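Local coordinates for sterol regulatory element-binding protein cleavage-activating protein (Schizosaccharomyces pombe, PDB 4YHC) that escorts the Sre1 transcription factor precursor for processing when sterol or oxygen is low, here represented by its WD40 domain, at residues A37-V48 against L77-N87. The protein carries 9 engineered substitutions. Sequence-based numbering, arbitrary orientation.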
loop_
_atom_site.group_PDB
_atom_site.type_symbol
_atom_site.label_atom_id
_atom_site.label_comp_id
_atom_site.label_asym_id
_atom_site.label_seq_id
_atom_site.Cartn_x
_atom_site.Cartn_y
_atom_site.Cartn_z
ATOM N N ALA A 37 6.203 -3.694 -5.034
ATOM C CA ALA A 37 5.976 -2.382 -4.485
ATOM C C ALA A 37 5.539 -1.421 -5.578
ATOM O O ALA A 37 5.757 -1.661 -6.739
ATOM C CB ALA A 37 7.259 -1.872 -3.803
ATOM N N VAL A 38 4.894 -0.334 -5.179
ATOM C CA VAL A 38 4.466 0.655 -6.124
ATOM C C VAL A 38 4.659 2.028 -5.553
ATOM O O VAL A 38 4.559 2.243 -4.347
ATOM C CB VAL A 38 2.996 0.393 -6.527
ATOM C CG1 VAL A 38 2.079 0.760 -5.411
ATOM C CG2 VAL A 38 2.646 1.179 -7.762
ATOM N N SER A 39 4.952 2.999 -6.408
ATOM C CA SER A 39 5.179 4.322 -5.899
ATOM C C SER A 39 3.882 4.929 -5.436
ATOM O O SER A 39 2.772 4.590 -5.915
ATOM C CB SER A 39 5.863 5.243 -6.960
ATOM O OG SER A 39 5.203 5.323 -8.201
ATOM N N GLU A 40 4.037 5.899 -4.559
ATOM C CA GLU A 40 2.889 6.611 -3.974
ATOM C C GLU A 40 1.987 7.259 -4.987
ATOM O O GLU A 40 0.845 7.398 -4.709
ATOM C CB GLU A 40 3.357 7.726 -3.061
ATOM C CG GLU A 40 2.570 7.777 -1.769
ATOM C CD GLU A 40 3.306 7.034 -0.676
ATOM O OE1 GLU A 40 2.742 6.027 -0.180
ATOM O OE2 GLU A 40 4.470 7.451 -0.339
ATOM N N ASN A 41 2.523 7.692 -6.124
ATOM C CA ASN A 41 1.749 8.297 -7.193
ATOM C C ASN A 41 1.253 7.251 -8.149
ATOM O O ASN A 41 0.617 7.587 -9.095
ATOM C CB ASN A 41 2.542 9.418 -7.947
ATOM C CG ASN A 41 3.720 8.886 -8.766
ATOM O OD1 ASN A 41 4.153 7.744 -8.597
ATOM N ND2 ASN A 41 4.297 9.748 -9.628
ATOM N N TYR A 42 1.468 5.970 -7.842
ATOM C CA TYR A 42 1.035 4.847 -8.698
ATOM C C TYR A 42 1.648 4.848 -10.086
ATOM O O TYR A 42 1.150 4.229 -10.985
ATOM C CB TYR A 42 -0.492 4.716 -8.731
ATOM C CG TYR A 42 -1.046 4.509 -7.346
ATOM C CD1 TYR A 42 -0.930 3.285 -6.722
ATOM C CD2 TYR A 42 -1.626 5.566 -6.616
ATOM C CE1 TYR A 42 -1.422 3.082 -5.441
ATOM C CE2 TYR A 42 -2.089 5.380 -5.312
ATOM C CZ TYR A 42 -1.987 4.149 -4.742
ATOM O OH TYR A 42 -2.420 3.942 -3.458
ATOM N N LYS A 43 2.788 5.497 -10.263
ATOM C CA LYS A 43 3.392 5.476 -11.579
ATOM C C LYS A 43 4.307 4.293 -11.817
ATOM O O LYS A 43 4.370 3.755 -12.957
ATOM C CB LYS A 43 4.161 6.779 -11.800
ATOM C CG LYS A 43 4.953 6.853 -13.083
ATOM C CD LYS A 43 5.311 8.323 -13.291
ATOM C CE LYS A 43 6.592 8.648 -12.613
ATOM N NZ LYS A 43 7.634 8.212 -13.532
ATOM N N THR A 44 5.016 3.873 -10.771
ATOM C CA THR A 44 6.142 2.972 -10.939
ATOM C C THR A 44 5.973 1.774 -10.037
ATOM O O THR A 44 5.687 1.920 -8.856
ATOM C CB THR A 44 7.480 3.671 -10.628
ATOM O OG1 THR A 44 7.678 4.813 -11.466
ATOM C CG2 THR A 44 8.705 2.734 -10.895
ATOM N N PHE A 45 6.165 0.601 -10.626
ATOM C CA PHE A 45 6.007 -0.698 -9.966
ATOM C C PHE A 45 7.368 -1.366 -9.929
ATOM O O PHE A 45 8.125 -1.269 -10.909
ATOM C CB PHE A 45 5.070 -1.563 -10.828
ATOM C CG PHE A 45 4.766 -2.935 -10.243
ATOM C CD1 PHE A 45 3.771 -3.088 -9.307
ATOM C CD2 PHE A 45 5.459 -4.028 -10.658
ATOM C CE1 PHE A 45 3.445 -4.349 -8.804
ATOM C CE2 PHE A 45 5.180 -5.277 -10.163
ATOM C CZ PHE A 45 4.155 -5.451 -9.254
ATOM N N ALA A 46 7.665 -2.059 -8.830
ATOM C CA ALA A 46 8.878 -2.879 -8.731
ATOM C C ALA A 46 8.582 -4.276 -8.206
ATOM O O ALA A 46 7.768 -4.436 -7.275
ATOM C CB ALA A 46 9.852 -2.208 -7.793
ATOM N N SER A 47 9.311 -5.276 -8.719
ATOM C CA SER A 47 9.219 -6.621 -8.237
ATOM C C SER A 47 10.644 -7.148 -7.944
ATOM O O SER A 47 11.591 -6.837 -8.670
ATOM C CB SER A 47 8.504 -7.539 -9.236
ATOM O OG SER A 47 9.024 -7.461 -10.545
ATOM N N VAL A 48 10.739 -7.941 -6.881
ATOM C CA VAL A 48 11.992 -8.515 -6.419
ATOM C C VAL A 48 11.870 -10.025 -6.287
ATOM O O VAL A 48 10.936 -10.518 -5.667
ATOM C CB VAL A 48 12.403 -7.946 -5.061
ATOM C CG1 VAL A 48 13.709 -8.615 -4.640
ATOM C CG2 VAL A 48 12.605 -6.414 -5.129
ATOM N N LEU A 77 19.916 -8.406 0.158
ATOM C CA LEU A 77 18.957 -7.315 -0.124
ATOM C C LEU A 77 18.007 -7.334 1.027
ATOM O O LEU A 77 17.229 -8.272 1.159
ATOM C CB LEU A 77 18.221 -7.595 -1.416
ATOM C CG LEU A 77 17.743 -6.541 -2.429
ATOM C CD1 LEU A 77 16.346 -6.867 -2.945
ATOM C CD2 LEU A 77 17.844 -5.103 -2.011
ATOM N N LYS A 78 18.101 -6.323 1.893
ATOM C CA LYS A 78 17.250 -6.251 3.030
ATOM C C LYS A 78 16.001 -5.370 2.780
ATOM O O LYS A 78 15.038 -5.513 3.495
ATOM C CB LYS A 78 18.011 -5.601 4.190
ATOM C CG LYS A 78 19.133 -6.364 4.881
ATOM C CD LYS A 78 19.411 -5.683 6.243
ATOM C CE LYS A 78 19.813 -6.624 7.363
ATOM N NZ LYS A 78 19.434 -6.061 8.695
ATOM N N ALA A 79 16.059 -4.380 1.886
ATOM C CA ALA A 79 14.864 -3.513 1.683
ATOM C C ALA A 79 14.954 -2.798 0.365
ATOM O O ALA A 79 16.039 -2.621 -0.192
ATOM C CB ALA A 79 14.757 -2.457 2.770
ATOM N N ILE A 80 13.771 -2.449 -0.127
ATOM C CA ILE A 80 13.604 -1.628 -1.301
ATOM C C ILE A 80 12.571 -0.570 -1.045
ATOM O O ILE A 80 11.664 -0.795 -0.274
ATOM C CB ILE A 80 13.172 -2.468 -2.519
ATOM C CG1 ILE A 80 13.015 -1.547 -3.728
ATOM C CG2 ILE A 80 11.839 -3.205 -2.275
ATOM C CD1 ILE A 80 12.615 -2.290 -4.980
ATOM N N ALA A 81 12.708 0.590 -1.672
ATOM C CA ALA A 81 11.676 1.595 -1.564
ATOM C C ALA A 81 11.780 2.570 -2.699
ATOM O O ALA A 81 12.849 2.710 -3.326
ATOM C CB ALA A 81 11.725 2.268 -0.235
ATOM N N LEU A 82 10.638 3.136 -3.073
ATOM C CA LEU A 82 10.574 4.110 -4.146
ATOM C C LEU A 82 10.251 5.427 -3.611
ATOM O O LEU A 82 9.494 5.521 -2.624
ATOM C CB LEU A 82 9.447 3.752 -5.111
ATOM C CG LEU A 82 9.617 2.542 -6.021
ATOM C CD1 LEU A 82 8.963 1.353 -5.387
ATOM C CD2 LEU A 82 8.882 2.800 -7.314
ATOM N N ASP A 83 10.738 6.478 -4.263
ATOM C CA ASP A 83 10.304 7.790 -3.845
ATOM C C ASP A 83 8.808 7.957 -4.263
ATOM O O ASP A 83 8.301 7.213 -5.126
ATOM C CB ASP A 83 11.201 8.889 -4.426
ATOM C CG ASP A 83 10.814 9.307 -5.835
ATOM O OD1 ASP A 83 11.073 8.556 -6.792
ATOM O OD2 ASP A 83 10.236 10.393 -5.962
ATOM N N PRO A 84 8.123 8.925 -3.664
ATOM C CA PRO A 84 6.711 9.052 -3.930
ATOM C C PRO A 84 6.337 9.375 -5.346
ATOM O O PRO A 84 5.257 9.037 -5.737
ATOM C CB PRO A 84 6.247 10.178 -2.959
ATOM C CG PRO A 84 7.355 10.410 -2.016
ATOM C CD PRO A 84 8.597 9.916 -2.678
ATOM N N GLN A 85 7.266 9.886 -6.158
ATOM C CA GLN A 85 6.993 10.178 -7.573
ATOM C C GLN A 85 7.399 9.077 -8.499
ATOM O O GLN A 85 7.086 9.119 -9.703
ATOM C CB GLN A 85 7.667 11.515 -7.991
ATOM C CG GLN A 85 6.981 12.755 -7.425
ATOM C CD GLN A 85 5.485 12.763 -7.727
ATOM O OE1 GLN A 85 5.068 12.809 -8.894
ATOM N NE2 GLN A 85 4.658 12.668 -6.671
ATOM N N GLY A 86 8.039 8.044 -7.975
ATOM C CA GLY A 86 8.412 6.926 -8.829
ATOM C C GLY A 86 9.584 7.115 -9.768
ATOM O O GLY A 86 9.665 6.452 -10.815
ATOM N N ASN A 87 10.470 8.043 -9.427
ATOM C CA ASN A 87 11.647 8.335 -10.257
ATOM C C ASN A 87 12.932 7.749 -9.742
ATOM O O ASN A 87 13.890 7.583 -10.520
ATOM C CB ASN A 87 11.840 9.847 -10.413
ATOM C CG ASN A 87 10.664 10.487 -11.087
ATOM O OD1 ASN A 87 10.175 9.983 -12.069
ATOM N ND2 ASN A 87 10.139 11.516 -10.495
HETATM O O HOH W 1 6.619 5.890 -3.032
#
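L82 presses its two methyl branches into the hairpin within 37-48, CD2 lying 3.6 Å from T44 CG2 and CD1 4.0 Å from A37 CB. The apolar row continues along the strands: I80, extended with CG1 anti to its backbone N (chi1 -180°), brings CD1 to 3.9 Å from A46 CB, and V48 meets I80 and L77 tip to tip through its separate methyls. This illustrates how strands of neighbouring sheets can join through side chains, the axes of 44-48 and 79-82 lying 8.8 Å apart, whereas the turns bring the backbones close enough for a weak N41 N to P84 O bond.

Polar contacts gather at the turns. T44 OG1 donates to G86 O at 2.7 Å, in the carbonyl plane and on a lone pair. N41 ND2 gives a 2.9 Å bond to Q85 O, arriving above the carbonyl plane, and a weak one to Q85 OE1; the two amide planes stand 69° apart. S39 OG and K43 N both donate to N41 OD1, which should fix the amide's rotation. One water bridges E40 N and L82 O, while K43 reaches past Q85 O to a salt bridge with E103.

Such packing of successive four-stranded antiparallel sheets, here predicted WD repeats 1 and 2, is characteristic of adjacent blades in a WD40 beta-propeller.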